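PDB 6YJO: FAD-binding PCMH-type domain-containing protein from Gibberella zeae, which probably acts as an FAD-dependent oxidoreductase of the oxygen-dependent FAD-linked oxidoreductase family, with its flavin attached covalently to the protein. Local coordinates for residues Q263-A266 and V267-P270; P390-A393 and V394-A397. One frame throughout, in Å; residues are numbered along the deposited sequence.

Contact 1: Q263-A266 and V267-P270; sequences QKFA and VTAP
Phe-265 and Ala-269 make a local CH-pi contact at the C-terminal end of helix 252-268, where the chain leaves its last turn and heads for strand 273-280. The methyl CB of Ala-269 lies over one face of the phenyl ring, 3.7 Å from the centroid of the Phe-265 ring and 18° off its normal. It is displaced toward the rim, so its closest ring atom is Phe-265 CZ, at 3.6 Å from Ala-269 CB. The ring gets there because Phe-265 CG is anti to the backbone N (chi1 -171°), which swings the phenyl toward the C-terminal end of the helix although its CB points away from 267-270. The same two residues are tied by their backbones: Ala-269 N donates to Phe-265 O over 3.0 Å, with an angle of 147° at the hydrogen.

The last turn shifts in part from i+4 to i+3 hydrogen bonding, as in a 3-10-like turn. Val-267 N makes its better bond three residues back, 3.1 Å to Lys-264 O, while its bond to Gln-263 O is weak. Thr-268 adds two weak hydrogen bonds to that Lys-264 oxygen, from its backbone N and from OG1, the hydroxyl being 3.4 Å from Lys-264 O. The tightening is only partial, since the Ala-269 to Phe-265 bond keeps the i+4 spacing. Ala-269 then takes extended backbone angles, and Pro-270 follows with no N-H to continue the pattern.

The helix belongs to the region built round the seven-stranded antiparallel sheet. Leu-273 and Met-275 of strand 273-280, together with Leu-304 of helix 294-308, pack on the Phe-265 side chain, while the guanidinium of Arg-181 donates hydrogen bonds to Ala-266 O and Pro-270 O, pinning the helix exit.

Contact 2: P390-A393 and V394-A397; sequences PNSA and VTNA
Between Ser-392 and Val-394 the flat group in play is the Ala-393 to Val-394 peptide, met at its N-H by the Ser-392 hydroxyl; no ring or side-chain amide is stacked across the contact. Val-394 N lies 3.3 Å from Ser-392 OG, with an angle of 153° at the hydrogen. With chi1 at 173°, OG lies anti to the backbone N and beside its own carbonyl carbon, facing the N-H two residues on. It also contacts Val-394 at CB, 3.7 Å from Ser-392 OG.

The hydroxyl works in two directions: Ser-392 OG accepts from Val-394 N and donates to Phe-387 O, tying the bend to the residue just after strand 380-386. Thr-395, three residues after Ser-392, comes alongside. Its OG1 sits 3.7 Å from Ser-392 CB and donates to Gly-389 O, while Thr-395 N makes a weak bond, 3.4 Å long, to Ser-392 O. Farther on, Val-394 O accepts from Arg-413 NH1.

A serine hydroxyl bonded to the amide two residues ahead defines an ST turn, and here it overlaps a weakly closed beta-turn over 392-395, within the long loop that joins strands 380-386 and 417-423 of the seven-stranded antiparallel sheet.

Contacts 1 and 2 are far apart in sequence, yet their centres lie 12 Å apart and their ends pack together. Asn-391 ND2 of contact 2 comes within 3.1 Å of Ala-269 O in contact 1, and Val-267 rests on Pro-390. Arg-181 bridges the two: its side chain bonds to carbonyls at the helix exit, and its backbone is hydrogen-bonded to that of Ala-393. Contact 2 is the nearer to the cofactor region. The side chain of Val-394 is about 5 Å from that of the FAD-binding residue Tyr-176 and about 10 Å from FAD itself, whereas the side chain of Ala-266 is about 9 Å from that of Tyr-176.

Contact 1: Q263-A266 and V267-P270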
# COMPACT_ATOMS: atom_id res chain seq x y z
N GLN A 263 21.76 1.66 -6.63
CA GLN A 263 21.84 0.64 -5.59
C GLN A 263 22.88 1.01 -4.55
O GLN A 263 22.63 0.95 -3.34
CB GLN A 263 22.17 -0.72 -6.20
CG GLN A 263 21.25 -1.16 -7.32
CD GLN A 263 21.30 -2.66 -7.55
OE1 GLN A 263 20.29 -3.36 -7.38
NE2 GLN A 263 22.46 -3.16 -7.95
N LYS A 264 24.08 1.40 -5.01
CA LYS A 264 25.13 1.81 -4.09
C LYS A 264 24.69 3.00 -3.25
O LYS A 264 24.89 3.02 -2.03
CB LYS A 264 26.40 2.16 -4.87
CG LYS A 264 26.89 1.04 -5.80
CD LYS A 264 27.86 1.57 -6.85
CE LYS A 264 29.21 1.94 -6.26
NZ LYS A 264 30.29 1.91 -7.28
N PHE A 265 24.06 3.99 -3.89
CA PHE A 265 23.61 5.17 -3.17
C PHE A 265 22.49 4.84 -2.18
O PHE A 265 22.36 5.51 -1.15
CB PHE A 265 23.14 6.23 -4.17
CG PHE A 265 22.86 7.56 -3.55
CD1 PHE A 265 23.89 8.33 -3.03
CD2 PHE A 265 21.57 8.06 -3.50
CE1 PHE A 265 23.64 9.56 -2.47
CE2 PHE A 265 21.31 9.29 -2.94
CZ PHE A 265 22.35 10.04 -2.42
N ALA A 266 21.68 3.82 -2.48
CA ALA A 266 20.63 3.42 -1.56
C ALA A 266 21.19 2.85 -0.26
O ALA A 266 20.48 2.83 0.75
CB ALA A 266 19.71 2.39 -2.22
N VAL A 267 22.44 2.40 -0.27
CA VAL A 267 23.05 1.84 0.93
C VAL A 267 23.65 2.95 1.79
O VAL A 267 23.61 2.86 3.03
CB VAL A 267 24.12 0.80 0.54
CG1 VAL A 267 24.81 0.25 1.79
CG2 VAL A 267 23.49 -0.32 -0.28
N THR A 268 24.19 4.00 1.17
CA THR A 268 25.02 4.96 1.88
C THR A 268 24.33 6.29 2.17
O THR A 268 24.77 7.01 3.07
CB THR A 268 26.29 5.25 1.06
OG1 THR A 268 25.93 5.71 -0.24
CG2 THR A 268 27.15 4.01 0.94
N ALA A 269 23.26 6.64 1.45
CA ALA A 269 22.70 7.97 1.58
C ALA A 269 22.15 8.19 2.99
O ALA A 269 21.77 7.23 3.67
CB ALA A 269 21.59 8.18 0.55
N PRO A 270 22.12 9.44 3.46
CA PRO A 270 21.54 9.70 4.79
C PRO A 270 20.08 9.29 4.87
O PRO A 270 19.40 9.13 3.85
CB PRO A 270 21.69 11.22 4.94
CG PRO A 270 22.81 11.59 4.03
CD PRO A 270 22.69 10.65 2.86

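Contact 2: P390-A393 and V394-A397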
# COMPACT_ATOMS: atom_id res chain seq x y z
N PRO A 390 21.07 0.01 5.47
CA PRO A 390 21.40 0.38 6.86
C PRO A 390 20.80 1.70 7.31
O PRO A 390 20.52 1.87 8.50
CB PRO A 390 22.94 0.45 6.84
CG PRO A 390 23.35 -0.39 5.67
CD PRO A 390 22.27 -0.19 4.65
N ASN A 391 20.59 2.65 6.39
CA ASN A 391 20.13 3.99 6.75
C ASN A 391 18.63 4.18 6.53
O ASN A 391 18.13 5.29 6.70
CB ASN A 391 20.91 5.04 5.95
CG ASN A 391 22.32 5.25 6.49
OD1 ASN A 391 22.52 5.37 7.70
ND2 ASN A 391 23.29 5.28 5.59
N SER A 392 17.91 3.12 6.17
CA SER A 392 16.46 3.16 6.10
C SER A 392 15.87 2.77 7.45
O SER A 392 16.34 1.82 8.09
CB SER A 392 15.94 2.22 5.01
OG SER A 392 14.52 2.14 5.04
N ALA A 393 14.84 3.50 7.88
CA ALA A 393 14.19 3.20 9.14
C ALA A 393 13.34 1.94 9.06
O ALA A 393 12.96 1.39 10.10
CB ALA A 393 13.31 4.37 9.59
N VAL A 394 13.03 1.47 7.85
CA VAL A 394 12.24 0.25 7.70
C VAL A 394 13.07 -0.98 8.05
O VAL A 394 12.55 -1.96 8.58
CB VAL A 394 11.70 0.15 6.26
CG1 VAL A 394 10.87 -1.12 6.08
CG2 VAL A 394 10.88 1.40 5.92
N THR A 395 14.38 -0.94 7.77
CA THR A 395 15.19 -2.15 7.81
C THR A 395 15.25 -2.75 9.21
O THR A 395 15.15 -3.97 9.38
CB THR A 395 16.59 -1.85 7.28
OG1 THR A 395 16.49 -1.31 5.96
CG2 THR A 395 17.44 -3.10 7.24
N ASN A 396 15.42 -1.91 10.23
CA ASN A 396 15.51 -2.36 11.62
C ASN A 396 14.45 -1.69 12.48
O ASN A 396 14.70 -1.32 13.63
CB ASN A 396 16.90 -2.11 12.18
CG ASN A 396 17.98 -2.86 11.43
OD1 ASN A 396 18.84 -2.27 10.78
ND2 ASN A 396 17.93 -4.19 11.51
N ALA A 397 13.24 -1.53 11.93
CA ALA A 397 12.13 -1.01 12.70
C ALA A 397 11.99 -1.77 14.02
O ALA A 397 12.26 -2.97 14.09
CB ALA A 397 10.83 -1.11 11.89